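Local coordinates for YfdX protein (Salmonella enterica I, PDB 6A02), which is of unknown molecular function but is linked to the antibiotic stress response and virulence of Salmonella Typhi, at residues Gly19-Ala24 with His77-Asn82; Met30-Leu35 with Leu161-Gln166; Lys42-Ala47 with Ser148-Gly153; Gln49-Leu54 with Asp142-Leu147; Glu132-Gln137 with Asp167-Asp172. All blocks are in the same frame, centred on the assembly; numbering follows the deposited sequence. Where two conformers were deposited one is given.

Contact 1: Gly19-Ala24 with His77-Asn82; sequences GQAWQA and HYIRIN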
# COMPACT_ATOMS: atom_id res chain seq x y z
N GLY A 19 5.97 -9.23 -18.95
CA GLY A 19 6.67 -9.93 -17.89
C GLY A 19 8.11 -9.50 -17.72
O GLY A 19 8.65 -9.56 -16.62
N GLN A 20 8.75 -9.06 -18.82
CA GLN A 20 10.11 -8.57 -18.71
C GLN A 20 10.17 -7.30 -17.87
O GLN A 20 11.07 -7.15 -17.03
CB GLN A 20 10.69 -8.28 -20.09
CG GLN A 20 11.02 -9.51 -20.92
CD GLN A 20 11.46 -9.13 -22.32
OE1 GLN A 20 10.72 -8.46 -23.04
NE2 GLN A 20 12.67 -9.53 -22.70
N ALA A 21 9.24 -6.38 -18.09
CA ALA A 21 9.24 -5.14 -17.32
C ALA A 21 8.86 -5.39 -15.87
O ALA A 21 9.36 -4.70 -14.97
CB ALA A 21 8.31 -4.11 -17.94
N TRP A 22 7.98 -6.35 -15.61
CA TRP A 22 7.71 -6.72 -14.23
C TRP A 22 8.98 -7.20 -13.54
O TRP A 22 9.30 -6.76 -12.43
CB TRP A 22 6.60 -7.78 -14.15
CG TRP A 22 6.13 -7.95 -12.75
CD1 TRP A 22 5.15 -7.23 -12.13
CD2 TRP A 22 6.64 -8.85 -11.79
NE1 TRP A 22 5.01 -7.65 -10.83
CE2 TRP A 22 5.91 -8.65 -10.60
CE3 TRP A 22 7.63 -9.83 -11.82
CZ2 TRP A 22 6.16 -9.38 -9.45
CZ3 TRP A 22 7.87 -10.56 -10.67
CH2 TRP A 22 7.13 -10.33 -9.51
N GLN A 23 9.74 -8.09 -14.20
CA GLN A 23 10.97 -8.58 -13.60
C GLN A 23 12.00 -7.47 -13.45
O GLN A 23 12.77 -7.46 -12.49
CB GLN A 23 11.52 -9.73 -14.43
CG GLN A 23 12.76 -10.39 -13.83
CD GLN A 23 12.46 -11.03 -12.49
OE1 GLN A 23 11.45 -11.72 -12.34
NE2 GLN A 23 13.32 -10.79 -11.50
N ALA A 24 12.01 -6.52 -14.39
CA ALA A 24 12.91 -5.38 -14.29
C ALA A 24 12.63 -4.58 -13.03
O ALA A 24 13.55 -4.16 -12.32
CB ALA A 24 12.80 -4.50 -15.53
N HIS A 77 5.27 6.71 -22.71
CA HIS A 77 4.02 5.97 -22.61
C HIS A 77 4.09 5.06 -21.40
O HIS A 77 5.16 4.55 -21.05
CB HIS A 77 3.78 5.12 -23.86
CG HIS A 77 3.67 5.93 -25.12
ND1 HIS A 77 2.47 6.44 -25.57
CD2 HIS A 77 4.61 6.34 -25.99
CE1 HIS A 77 2.68 7.11 -26.69
NE2 HIS A 77 3.97 7.07 -26.97
N TYR A 78 2.93 4.84 -20.79
CA TYR A 78 2.81 3.81 -19.77
C TYR A 78 2.65 2.44 -20.41
O TYR A 78 1.91 2.28 -21.39
CB TYR A 78 1.57 4.08 -18.92
CG TYR A 78 1.79 5.10 -17.83
CD1 TYR A 78 2.50 4.76 -16.68
CD2 TYR A 78 1.24 6.38 -17.93
CE1 TYR A 78 2.70 5.68 -15.67
CE2 TYR A 78 1.42 7.31 -16.91
CZ TYR A 78 2.16 6.96 -15.79
OH TYR A 78 2.35 7.88 -14.78
N ILE A 79 3.33 1.44 -19.84
CA ILE A 79 3.15 0.05 -20.22
C ILE A 79 2.61 -0.76 -19.04
O ILE A 79 2.89 -0.47 -17.87
CB ILE A 79 4.43 -0.61 -20.79
CG1 ILE A 79 5.56 -0.58 -19.75
CG2 ILE A 79 4.84 0.04 -22.13
CD1 ILE A 79 6.67 -1.62 -20.06
N ARG A 80 1.85 -1.80 -19.37
CA ARG A 80 1.28 -2.72 -18.39
C ARG A 80 2.32 -3.73 -17.92
O ARG A 80 2.97 -4.38 -18.75
CB ARG A 80 0.11 -3.49 -19.02
CG ARG A 80 -1.10 -2.63 -19.35
CD ARG A 80 -2.18 -3.44 -20.07
NE ARG A 80 -1.71 -3.84 -21.39
CZ ARG A 80 -1.88 -3.11 -22.49
NH1 ARG A 80 -2.55 -1.96 -22.46
NH2 ARG A 80 -1.37 -3.55 -23.64
N ILE A 81 2.46 -3.88 -16.60
CA ILE A 81 3.38 -4.86 -16.04
C ILE A 81 2.71 -5.89 -15.15
O ILE A 81 3.35 -6.91 -14.83
CB ILE A 81 4.59 -4.21 -15.32
CG1 ILE A 81 4.17 -3.58 -13.99
CG2 ILE A 81 5.27 -3.21 -16.22
CD1 ILE A 81 5.35 -3.12 -13.14
N ASN A 82 1.46 -5.69 -14.74
CA ASN A 82 0.76 -6.69 -13.94
C ASN A 82 -0.72 -6.39 -13.98
O ASN A 82 -1.13 -5.24 -14.18
CB ASN A 82 1.27 -6.71 -12.49
CG ASN A 82 0.76 -7.91 -11.72
OD1 ASN A 82 1.08 -9.04 -12.06
ND2 ASN A 82 -0.06 -7.67 -10.70

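Contact 2: Met30-Leu35 with Leu161-Gln166; sequences MSRFEL and LLKSAQ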
# COMPACT_ATOMS: atom_id res chain seq x y z
N MET A 30 15.58 -4.93 -5.75
CA MET A 30 16.66 -5.71 -5.16
C MET A 30 17.99 -4.97 -5.29
O MET A 30 18.81 -4.97 -4.36
CB MET A 30 16.75 -7.09 -5.82
CG MET A 30 15.54 -7.99 -5.56
SD MET A 30 15.77 -9.68 -6.15
CE MET A 30 17.43 -9.91 -5.50
N SER A 31 18.20 -4.31 -6.43
CA SER A 31 19.42 -3.53 -6.62
C SER A 31 19.54 -2.46 -5.56
O SER A 31 20.60 -2.30 -4.94
CB SER A 31 19.40 -2.91 -8.02
OG SER A 31 20.53 -2.07 -8.23
N ARG A 32 18.46 -1.71 -5.31
CA ARG A 32 18.54 -0.66 -4.31
C ARG A 32 18.87 -1.23 -2.94
O ARG A 32 19.70 -0.67 -2.21
CB ARG A 32 17.23 0.13 -4.25
CG ARG A 32 17.24 1.22 -3.20
CD ARG A 32 16.07 2.17 -3.40
NE ARG A 32 16.00 3.20 -2.37
CZ ARG A 32 15.33 3.06 -1.24
NH1 ARG A 32 14.67 1.94 -0.99
NH2 ARG A 32 15.31 4.04 -0.35
N PHE A 33 18.24 -2.34 -2.57
CA PHE A 33 18.54 -2.93 -1.27
C PHE A 33 20.01 -3.30 -1.15
O PHE A 33 20.64 -3.07 -0.11
CB PHE A 33 17.68 -4.17 -1.03
CG PHE A 33 18.03 -4.89 0.25
CD1 PHE A 33 17.60 -4.40 1.47
CD2 PHE A 33 18.84 -6.01 0.22
CE1 PHE A 33 17.95 -5.05 2.66
CE2 PHE A 33 19.19 -6.66 1.41
CZ PHE A 33 18.74 -6.18 2.62
N GLU A 34 20.58 -3.87 -2.22
CA GLU A 34 21.96 -4.32 -2.15
C GLU A 34 22.95 -3.17 -1.98
O GLU A 34 24.04 -3.38 -1.44
CB GLU A 34 22.30 -5.22 -3.33
CG GLU A 34 21.51 -6.52 -3.38
CD GLU A 34 21.77 -7.45 -2.21
OE1 GLU A 34 22.65 -7.16 -1.37
OE2 GLU A 34 21.09 -8.49 -2.13
N LEU A 35 22.59 -1.96 -2.42
CA LEU A 35 23.45 -0.80 -2.14
C LEU A 35 23.62 -0.60 -0.64
O LEU A 35 24.74 -0.45 -0.14
CB LEU A 35 22.85 0.46 -2.77
CG LEU A 35 22.77 0.49 -4.29
CD1 LEU A 35 21.98 1.71 -4.76
CD2 LEU A 35 24.17 0.47 -4.91
N LEU A 161 17.51 7.25 -7.50
CA LEU A 161 16.89 7.06 -8.82
C LEU A 161 16.16 5.73 -8.90
O LEU A 161 15.10 5.63 -9.54
CB LEU A 161 17.96 7.13 -9.90
CG LEU A 161 18.27 8.50 -10.46
CD1 LEU A 161 19.30 8.33 -11.53
CD2 LEU A 161 17.02 9.13 -11.02
N LEU A 162 16.72 4.67 -8.30
CA LEU A 162 16.01 3.40 -8.26
C LEU A 162 14.69 3.53 -7.50
O LEU A 162 13.66 2.98 -7.92
CB LEU A 162 16.90 2.32 -7.65
CG LEU A 162 18.18 2.02 -8.44
CD1 LEU A 162 19.00 1.03 -7.65
CD2 LEU A 162 17.86 1.47 -9.82
N LYS A 163 14.70 4.27 -6.39
CA LYS A 163 13.46 4.49 -5.64
C LYS A 163 12.46 5.29 -6.46
O LYS A 163 11.27 4.98 -6.47
CB LYS A 163 13.78 5.20 -4.32
CG LYS A 163 12.55 5.38 -3.40
CD LYS A 163 11.92 4.02 -3.07
CE LYS A 163 10.78 4.12 -2.06
NZ LYS A 163 10.30 2.76 -1.66
N SER A 164 12.94 6.32 -7.16
CA SER A 164 12.08 7.10 -8.03
C SER A 164 11.42 6.23 -9.09
O SER A 164 10.22 6.37 -9.37
CB SER A 164 12.87 8.22 -8.70
OG SER A 164 12.01 8.98 -9.52
N ALA A 165 12.18 5.29 -9.68
CA ALA A 165 11.57 4.37 -10.63
C ALA A 165 10.44 3.57 -9.99
O ALA A 165 9.36 3.41 -10.59
CB ALA A 165 12.62 3.43 -11.23
N GLN A 166 10.65 3.08 -8.77
CA GLN A 166 9.60 2.33 -8.08
C GLN A 166 8.40 3.21 -7.77
O GLN A 166 7.25 2.76 -7.86
CB GLN A 166 10.15 1.74 -6.79
CG GLN A 166 11.17 0.65 -7.00
CD GLN A 166 11.63 0.04 -5.70
OE1 GLN A 166 11.41 -1.14 -5.45
NE2 GLN A 166 12.25 0.87 -4.86

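Contact 3: Lys42-Ala47 with Ser148-Gly153; sequences KAEQLA and SLMNEG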
# COMPACT_ATOMS: atom_id res chain seq x y z
N LYS A 42 26.81 -6.47 -6.58
CA LYS A 42 25.54 -7.15 -6.81
C LYS A 42 24.47 -6.17 -7.27
O LYS A 42 23.68 -6.48 -8.17
CB LYS A 42 25.11 -7.89 -5.55
CG LYS A 42 23.94 -8.82 -5.78
CD LYS A 42 23.69 -9.66 -4.53
CE LYS A 42 22.72 -10.80 -4.80
NZ LYS A 42 22.61 -11.69 -3.60
N ALA A 43 24.44 -4.98 -6.68
CA ALA A 43 23.47 -3.98 -7.11
C ALA A 43 23.66 -3.62 -8.58
O ALA A 43 22.68 -3.47 -9.32
CB ALA A 43 23.58 -2.73 -6.25
N GLU A 44 24.91 -3.50 -9.02
CA GLU A 44 25.16 -3.20 -10.42
C GLU A 44 24.70 -4.34 -11.32
O GLU A 44 24.13 -4.10 -12.39
CB GLU A 44 26.64 -2.90 -10.65
CG GLU A 44 27.09 -1.63 -9.96
CD GLU A 44 28.55 -1.32 -10.16
OE1 GLU A 44 29.22 -2.11 -10.86
OE2 GLU A 44 29.02 -0.29 -9.60
N GLN A 45 24.93 -5.59 -10.90
CA GLN A 45 24.48 -6.74 -11.68
C GLN A 45 22.97 -6.73 -11.84
O GLN A 45 22.44 -6.99 -12.93
CB GLN A 45 24.92 -8.04 -11.02
CG GLN A 45 26.43 -8.32 -11.08
CD GLN A 45 26.81 -9.63 -10.41
OE1 GLN A 45 26.20 -10.04 -9.42
NE2 GLN A 45 27.81 -10.31 -10.97
N LEU A 46 22.25 -6.43 -10.76
CA LEU A 46 20.79 -6.44 -10.81
C LEU A 46 20.25 -5.29 -11.65
O LEU A 46 19.31 -5.47 -12.44
CB LEU A 46 20.24 -6.36 -9.38
CG LEU A 46 20.45 -7.63 -8.56
CD1 LEU A 46 20.37 -7.33 -7.08
CD2 LEU A 46 19.42 -8.69 -8.94
N ALA A 47 20.85 -4.11 -11.53
CA ALA A 47 20.44 -2.98 -12.36
C ALA A 47 20.77 -3.23 -13.83
O ALA A 47 19.99 -2.84 -14.72
CB ALA A 47 21.08 -1.68 -11.86
N SER A 148 25.12 4.46 -14.30
CA SER A 148 26.20 5.43 -14.48
C SER A 148 26.66 6.00 -13.15
O SER A 148 27.87 6.15 -12.91
CB SER A 148 25.73 6.55 -15.41
OG SER A 148 25.45 6.05 -16.71
N LEU A 149 25.72 6.33 -12.27
CA LEU A 149 26.09 6.81 -10.94
C LEU A 149 26.84 5.75 -10.16
O LEU A 149 27.80 6.05 -9.44
CB LEU A 149 24.84 7.26 -10.19
CG LEU A 149 24.18 8.52 -10.75
CD1 LEU A 149 22.76 8.69 -10.21
CD2 LEU A 149 25.02 9.76 -10.43
N MET A 150 26.42 4.48 -10.28
CA MET A 150 27.15 3.40 -9.62
C MET A 150 28.57 3.30 -10.16
O MET A 150 29.52 3.13 -9.38
CB MET A 150 26.40 2.08 -9.77
CG MET A 150 25.07 2.03 -9.01
SD MET A 150 24.29 0.41 -9.21
CE MET A 150 22.55 0.84 -8.95
N ASN A 151 28.75 3.42 -11.47
CA ASN A 151 30.10 3.41 -12.04
C ASN A 151 30.95 4.52 -11.44
O ASN A 151 32.16 4.35 -11.23
CB ASN A 151 30.04 3.58 -13.56
CG ASN A 151 29.41 2.40 -14.28
OD1 ASN A 151 29.36 1.29 -13.75
ND2 ASN A 151 28.93 2.64 -15.49
N GLU A 152 30.33 5.66 -11.17
CA GLU A 152 31.06 6.79 -10.60
C GLU A 152 31.26 6.68 -9.09
O GLU A 152 31.95 7.53 -8.52
CB GLU A 152 30.33 8.10 -10.93
CG GLU A 152 30.27 8.40 -12.41
CD GLU A 152 29.32 9.55 -12.73
OE1 GLU A 152 28.68 10.07 -11.80
OE2 GLU A 152 29.21 9.92 -13.91
N GLY A 153 30.70 5.66 -8.44
CA GLY A 153 30.78 5.55 -7.00
C GLY A 153 29.73 6.32 -6.23
O GLY A 153 29.83 6.41 -5.00

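Contact 4: Gln49-Leu54 with Asp142-Leu147; sequences QAEKLL and DVTTAL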
# COMPACT_ATOMS: atom_id res chain seq x y z
N GLN A 49 20.76 -6.17 -15.26
CA GLN A 49 19.72 -7.06 -15.75
C GLN A 49 18.43 -6.30 -16.05
O GLN A 49 17.78 -6.53 -17.07
CB GLN A 49 19.44 -8.20 -14.77
CG GLN A 49 20.60 -9.17 -14.52
CD GLN A 49 20.32 -10.13 -13.37
OE1 GLN A 49 19.31 -10.01 -12.67
NE2 GLN A 49 21.21 -11.09 -13.17
N ALA A 50 18.05 -5.37 -15.16
CA ALA A 50 16.87 -4.56 -15.41
C ALA A 50 17.02 -3.76 -16.69
O ALA A 50 16.07 -3.63 -17.48
CB ALA A 50 16.61 -3.65 -14.22
N GLU A 51 18.21 -3.19 -16.92
CA GLU A 51 18.44 -2.43 -18.14
C GLU A 51 18.27 -3.31 -19.38
O GLU A 51 17.64 -2.89 -20.35
CB GLU A 51 19.84 -1.81 -18.10
CG GLU A 51 20.11 -0.84 -19.25
CD GLU A 51 21.52 -0.28 -19.23
OE1 GLU A 51 22.47 -1.06 -18.98
OE2 GLU A 51 21.69 0.94 -19.47
N LYS A 52 18.81 -4.53 -19.34
CA LYS A 52 18.67 -5.41 -20.50
C LYS A 52 17.22 -5.79 -20.73
O LYS A 52 16.76 -5.85 -21.88
CB LYS A 52 19.56 -6.65 -20.34
CG LYS A 52 21.04 -6.35 -20.56
CD LYS A 52 21.88 -7.61 -20.56
CE LYS A 52 23.25 -7.32 -21.15
NZ LYS A 52 23.89 -6.15 -20.48
N LEU A 53 16.47 -6.04 -19.66
CA LEU A 53 15.07 -6.41 -19.81
C LEU A 53 14.25 -5.27 -20.42
O LEU A 53 13.42 -5.50 -21.31
CB LEU A 53 14.49 -6.84 -18.46
CG LEU A 53 14.95 -8.18 -17.88
CD1 LEU A 53 14.69 -8.24 -16.38
CD2 LEU A 53 14.26 -9.34 -18.57
N LEU A 54 14.46 -4.03 -19.95
CA LEU A 54 13.65 -2.91 -20.41
C LEU A 54 14.03 -2.43 -21.80
O LEU A 54 13.27 -1.68 -22.41
CB LEU A 54 13.79 -1.74 -19.43
CG LEU A 54 13.15 -1.95 -18.06
CD1 LEU A 54 13.55 -0.81 -17.13
CD2 LEU A 54 11.63 -2.03 -18.21
N ASP A 142 15.92 6.15 -15.59
CA ASP A 142 16.30 5.94 -14.19
C ASP A 142 17.34 4.82 -14.08
O ASP A 142 18.33 4.95 -13.35
CB ASP A 142 15.08 5.57 -13.34
CG ASP A 142 14.11 6.72 -13.14
OD1 ASP A 142 14.47 7.90 -13.36
OD2 ASP A 142 12.96 6.42 -12.71
N VAL A 143 17.12 3.70 -14.77
CA VAL A 143 18.02 2.56 -14.63
C VAL A 143 19.39 2.87 -15.22
O VAL A 143 20.42 2.63 -14.58
CB VAL A 143 17.40 1.30 -15.26
CG1 VAL A 143 18.40 0.14 -15.21
CG2 VAL A 143 16.14 0.94 -14.52
N THR A 144 19.41 3.39 -16.45
CA THR A 144 20.69 3.68 -17.09
C THR A 144 21.46 4.72 -16.31
O THR A 144 22.68 4.60 -16.13
CB THR A 144 20.46 4.12 -18.53
OG1 THR A 144 19.86 3.05 -19.26
CG2 THR A 144 21.78 4.49 -19.18
N THR A 145 20.77 5.76 -15.83
CA THR A 145 21.45 6.79 -15.06
C THR A 145 21.93 6.26 -13.72
O THR A 145 23.03 6.58 -13.27
CB THR A 145 20.55 8.02 -14.90
OG1 THR A 145 20.09 8.45 -16.18
CG2 THR A 145 21.33 9.16 -14.25
N ALA A 146 21.13 5.40 -13.07
CA ALA A 146 21.58 4.81 -11.81
C ALA A 146 22.85 3.98 -12.01
O ALA A 146 23.76 4.02 -11.17
CB ALA A 146 20.47 3.96 -11.19
N LEU A 147 22.91 3.20 -13.09
CA LEU A 147 24.13 2.43 -13.38
C LEU A 147 25.32 3.36 -13.57
O LEU A 147 26.41 3.10 -13.05
CB LEU A 147 23.92 1.55 -14.61
CG LEU A 147 23.24 0.22 -14.37
CD1 LEU A 147 22.84 -0.39 -15.71
CD2 LEU A 147 24.15 -0.72 -13.59

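Contact 5: Glu132-Gln137 with Asp167-Asp172; sequences ELIPLQ and DGIVVD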
# COMPACT_ATOMS: atom_id res chain seq x y z
N GLU A 132 -1.16 -2.57 -13.06
CA GLU A 132 0.06 -1.91 -12.65
C GLU A 132 0.80 -1.45 -13.90
O GLU A 132 1.01 -2.24 -14.82
CB GLU A 132 0.92 -2.89 -11.86
CG GLU A 132 2.16 -2.27 -11.26
CD GLU A 132 3.04 -3.26 -10.52
OE1 GLU A 132 2.70 -4.46 -10.48
OE2 GLU A 132 4.08 -2.84 -9.97
N LEU A 133 1.19 -0.17 -13.92
CA LEU A 133 1.81 0.46 -15.08
C LEU A 133 3.10 1.15 -14.69
O LEU A 133 3.22 1.67 -13.57
CB LEU A 133 0.88 1.52 -15.71
CG LEU A 133 -0.61 1.21 -15.83
CD1 LEU A 133 -1.39 2.42 -16.31
CD2 LEU A 133 -0.84 0.05 -16.78
N ILE A 134 4.04 1.20 -15.63
CA ILE A 134 5.22 2.06 -15.47
C ILE A 134 5.41 2.92 -16.72
O ILE A 134 5.05 2.50 -17.83
CB ILE A 134 6.51 1.28 -15.19
CG1 ILE A 134 6.81 0.30 -16.33
CG2 ILE A 134 6.45 0.59 -13.81
CD1 ILE A 134 8.22 -0.25 -16.28
N PRO A 135 5.99 4.11 -16.58
CA PRO A 135 6.37 4.91 -17.75
C PRO A 135 7.66 4.35 -18.33
O PRO A 135 8.68 4.30 -17.64
CB PRO A 135 6.57 6.31 -17.17
CG PRO A 135 7.04 6.04 -15.75
CD PRO A 135 6.31 4.78 -15.31
N LEU A 136 7.62 3.91 -19.58
CA LEU A 136 8.70 3.07 -20.09
C LEU A 136 10.01 3.85 -20.22
O LEU A 136 11.05 3.41 -19.71
CB LEU A 136 8.31 2.44 -21.42
CG LEU A 136 9.37 1.57 -22.10
CD1 LEU A 136 9.91 0.48 -21.18
CD2 LEU A 136 8.79 0.97 -23.38
N GLN A 137 9.98 4.99 -20.91
CA GLN A 137 11.24 5.68 -21.16
C GLN A 137 11.77 6.31 -19.88
O GLN A 137 12.99 6.31 -19.64
CB GLN A 137 11.11 6.70 -22.28
CG GLN A 137 12.45 7.14 -22.85
CD GLN A 137 13.30 5.97 -23.34
OE1 GLN A 137 12.81 5.06 -24.02
NE2 GLN A 137 14.59 5.98 -22.98
N ASP A 167 8.65 4.45 -7.36
CA ASP A 167 7.56 5.35 -7.03
C ASP A 167 6.76 5.74 -8.26
O ASP A 167 5.64 6.26 -8.12
CB ASP A 167 8.10 6.62 -6.37
CG ASP A 167 8.61 6.38 -4.98
OD1 ASP A 167 8.23 5.36 -4.38
OD2 ASP A 167 9.37 7.24 -4.48
N GLY A 168 7.30 5.51 -9.46
CA GLY A 168 6.59 5.77 -10.70
C GLY A 168 5.60 4.70 -11.09
O GLY A 168 4.85 4.90 -12.05
N ILE A 169 5.58 3.57 -10.38
CA ILE A 169 4.54 2.57 -10.60
C ILE A 169 3.20 3.16 -10.21
O ILE A 169 3.03 3.68 -9.10
CB ILE A 169 4.82 1.32 -9.77
CG1 ILE A 169 6.14 0.65 -10.18
CG2 ILE A 169 3.66 0.35 -9.88
CD1 ILE A 169 6.60 -0.41 -9.22
N VAL A 170 2.22 3.06 -11.11
CA VAL A 170 0.86 3.48 -10.80
C VAL A 170 -0.07 2.29 -11.01
O VAL A 170 0.26 1.33 -11.70
CB VAL A 170 0.39 4.69 -11.63
CG1 VAL A 170 1.34 5.87 -11.45
CG2 VAL A 170 0.25 4.32 -13.09
N VAL A 171 -1.24 2.36 -10.40
CA VAL A 171 -2.24 1.30 -10.52
C VAL A 171 -3.51 1.92 -11.05
O VAL A 171 -4.15 2.74 -10.36
CB VAL A 171 -2.48 0.58 -9.19
CG1 VAL A 171 -3.57 -0.48 -9.35
CG2 VAL A 171 -1.19 -0.05 -8.67
N ASP A 172 -3.88 1.56 -12.27
CA ASP A 172 -5.15 1.95 -12.87
C ASP A 172 -6.16 0.88 -12.51
O ASP A 172 -6.09 -0.25 -13.01
CB ASP A 172 -5.00 2.04 -14.39
CG ASP A 172 -6.22 2.66 -15.07
OD1 ASP A 172 -7.35 2.47 -14.58
OD2 ASP A 172 -6.03 3.34 -16.10

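Contact 1: Gly19-Ala24 with His77-Asn82
Trp22 of the helix leans its indole against Ile81 and Asn82 of the strand, while Ala21 fills the adjoining apolar side. The tryptophan CB lies 3.4 Å from the carbonyl O of Ile81. A first torsion with CG anti to the backbone N (chi1 -168°) sets Trp22 CG 3.6 Å from the same Ile81 O. CD1 makes the nearest approach, 3.3 Å to Ile81 O, and also meets Asn82 CB at 3.9 Å. NE1 lies 4.2 Å from Asn82 CB. The indole and the Asn82 amide run side by side in the same direction, their planes 42° apart. Arg26 of the second subunit serves both groups, making a cation-pi contact with Trp22 and a hydrogen bond to Asn82 OD1. Ala21 CB packs on two branches, Ile81 CG2 at 3.6 Å and Ile79 CD1 at 3.7 Å, a purely apolar meeting. Ile81 and Asn82 both face Glu132, forming a classic beta bulge. Segments 19-24 and 77-82 cross at -72°; they belong to helix 19-36 and strand 77-89, with strand 125-135 beside that strand in the sheet and Leu54 of helix 40-54 packed against Ala21.

Contact 2: Met30-Leu35 with Leu161-Gln166
The guanidinium of Arg32 presents one face to the aliphatic chain of Lys163. Lys163 CD stands over the centre of the group, 3.9 Å above its plane, and Lys163 CB lies over the same face near its inner end, 3.6 Å from Arg32 NE. A bend in the lysine chain (chi2 58°) carries CD to this position, whereas the arginine is extended from CG to NE. At the outer end of the group, Arg32 NH1 has its polar partner in the backbone O of Ile85 of the second subunit. A bound sodium ion lies about 3 Å from the Arg32 side chain. Lys163 NZ comes to 4.5 Å from Arg32 NH1, and these like charges, with the sodium ion close by, would be expected to repel. The second flat group, the Gln166 amide, approaches the arginine chain loosely, with NE2 4.3 Å from Arg32 CD.

Beneath this polar layer the packing is apolar. Leu162 CD1 sits among Ser31, Arg32 and Leu35, 3.5 Å from Ser31 OG and 4.2 Å from Leu35 CD1. Ser31 OG has its polar partner in the carbonyl O of Ala43, so the methyl lies against a hydroxyl that is already bonded. The two helix segments run nearly antiparallel, crossing at -149° with axes 9.6 Å apart. Leu162 also packs on Ile28, one turn before Arg32, and Ser31 touches Ala47 of helix 40-54 and Met150 of helix 136-151, which places the contact inside a four-helix cluster.

Contact 3: Lys42-Ala47 with Ser148-Gly153
A Schellman motif closes helix 136-151, and from the last turn before it Met150 reaches across to Ala43, Glu44 and Ala47 of helix 40-54. The evidence for the motif is Gly153, which has positive phi with two bonds back into the last turn, one of them Gly153 N to Met150 O at 2.9 Å. With phi at 85° a beta carbon would crowd the carbonyl O of Glu152, a position suited to glycine.

Across the interface the Glu44 and Met150 chains are both extended beyond CG and slide past each other in opposite directions. Glu44 CG therefore comes level with the thioether, 3.5 Å from Met150 SD, while the carboxylate lies back over the root of the methionine, with Glu44 OE2 3.5 Å from Met150 CB. The same OE2 is also 3.5 Å from Met150 O; since both are acceptors, this is a proximity and not a bond. An acid beside the carbonyls of a helix C-terminus would be expected to find its negative charge somewhat disfavoured.

The outer end of the methionine, SD and CE, lies among mostly apolar groups. Besides the two alanines, Met150 touches both Ala158 and Leu162 of helix 155-167, so one long side chain joins three helices. Its methyl ends the chain on the alanine one turn beyond Ala43: Met150 CE meets Ala47 CB at 4.1 Å.

Contact 4: Gln49-Leu54 with Asp142-Leu147
Glu51 OE2 accepts a hydrogen bond of 2.8 Å from Thr144 OG1. The hydroxyl meets the carboxylate on its anti side, 17° out of the plane. Glu51 reaches there with CG anti to the backbone N (chi1 -172°) and a chain that is extended beyond CG. The bond to Glu51 is the main one made by the hydroxyl; the carbonyl O of Arg140, one turn earlier, is a weak second partner, so Thr144 OG1 sits between its own helix and the acid opposite.

The other carboxylate oxygen faces carbon: Glu51 OE1 is 3.4 Å from Leu147 CD1. Nearer the backbone, Val143 fits against the root of the glutamate, its CG1 3.7 Å from Glu51 N and 3.8 Å from Glu51 CB. The second branch points to the next turn, with Val143 CG2 4.1 Å from Leu54 CD1, and the valine extends the apolar layer onward to Ile28 of helix 19-36.

The two segments cross at -148°, their axes 9.4 Å apart, in a nearly antiparallel helix pair. Chemically the interface is graded. Ala50, Val143 and Leu54 make its buried side, and the partly exposed Glu51 and Thr144 close it with a charged acceptor and a neutral donor, a pairing in which the hydroxyl would be expected to temper the carboxylate's charge without neutralising it.

Contact 5: Glu132-Gln137 with Asp167-Asp172
Leu133 and Val170 form the close-fitting part of this contact, an antiparallel hydrogen-bonded pair. Leu133 N donates to Val170 O at 2.8 Å with an N-H...O angle of 162°, and Val170 N returns a bond to Leu133 O at 3.0 Å and 164°. Two CA-H...O contacts flank them, including Glu132 CA to Val170 O at 3.4 Å. On the face that carries Leu133 and Val170, Leu133 CB packs on Val170 CG2 at 3.9 Å.

Helix 19-36 lies over the other face, Trp22 touching Glu132 and Met25 touching Ile134 and Ile169. The loose, solvent side is the margin, with exposed Val171 and partly exposed Ile169. Glu132 CG, anti to the backbone N (chi1 -175°), is 3.3 Å from Ile169 CG2. The chain is extended beyond CG and brings Glu132 OE2 to 3.2 Å from Ile169 CG2. Ile134 CG2 meets Ile169 CG1 at 3.6 Å. Pro135 CD lies 3.6 Å from Gly168 O, just before helix 136-151 starts with proline at its N-cap.

Backbone bonding thus fixes the register of strand 170-175 on strand 125-135, while the side chains add apolar packing and a carboxylate set against methyl groups.

In the fold
Contacts 2, 3 and 4 belong to one helical cluster: contacts 3 and 4 pair the same two helices, 40-54 and 136-151, at successive levels, and contact 2 brings in helices 19-36 and 155-167 across them. Contacts 1 and 5 lie nearer the centre of the chain and share the sheet, where strand 125-135 runs between strands 77-89 and 170-175. Backbone hydrogen bonds carry contact 5, whereas the helical contacts rely on side chains. Contacts 1, 2 and 3 are mainly buried; contact 4 is partly so, with Glu51 on its more open side, and contact 5 has its exposed margin at Val171. Contacts 1 and 2 also meet the second subunit through arginine, tying fold to assembly.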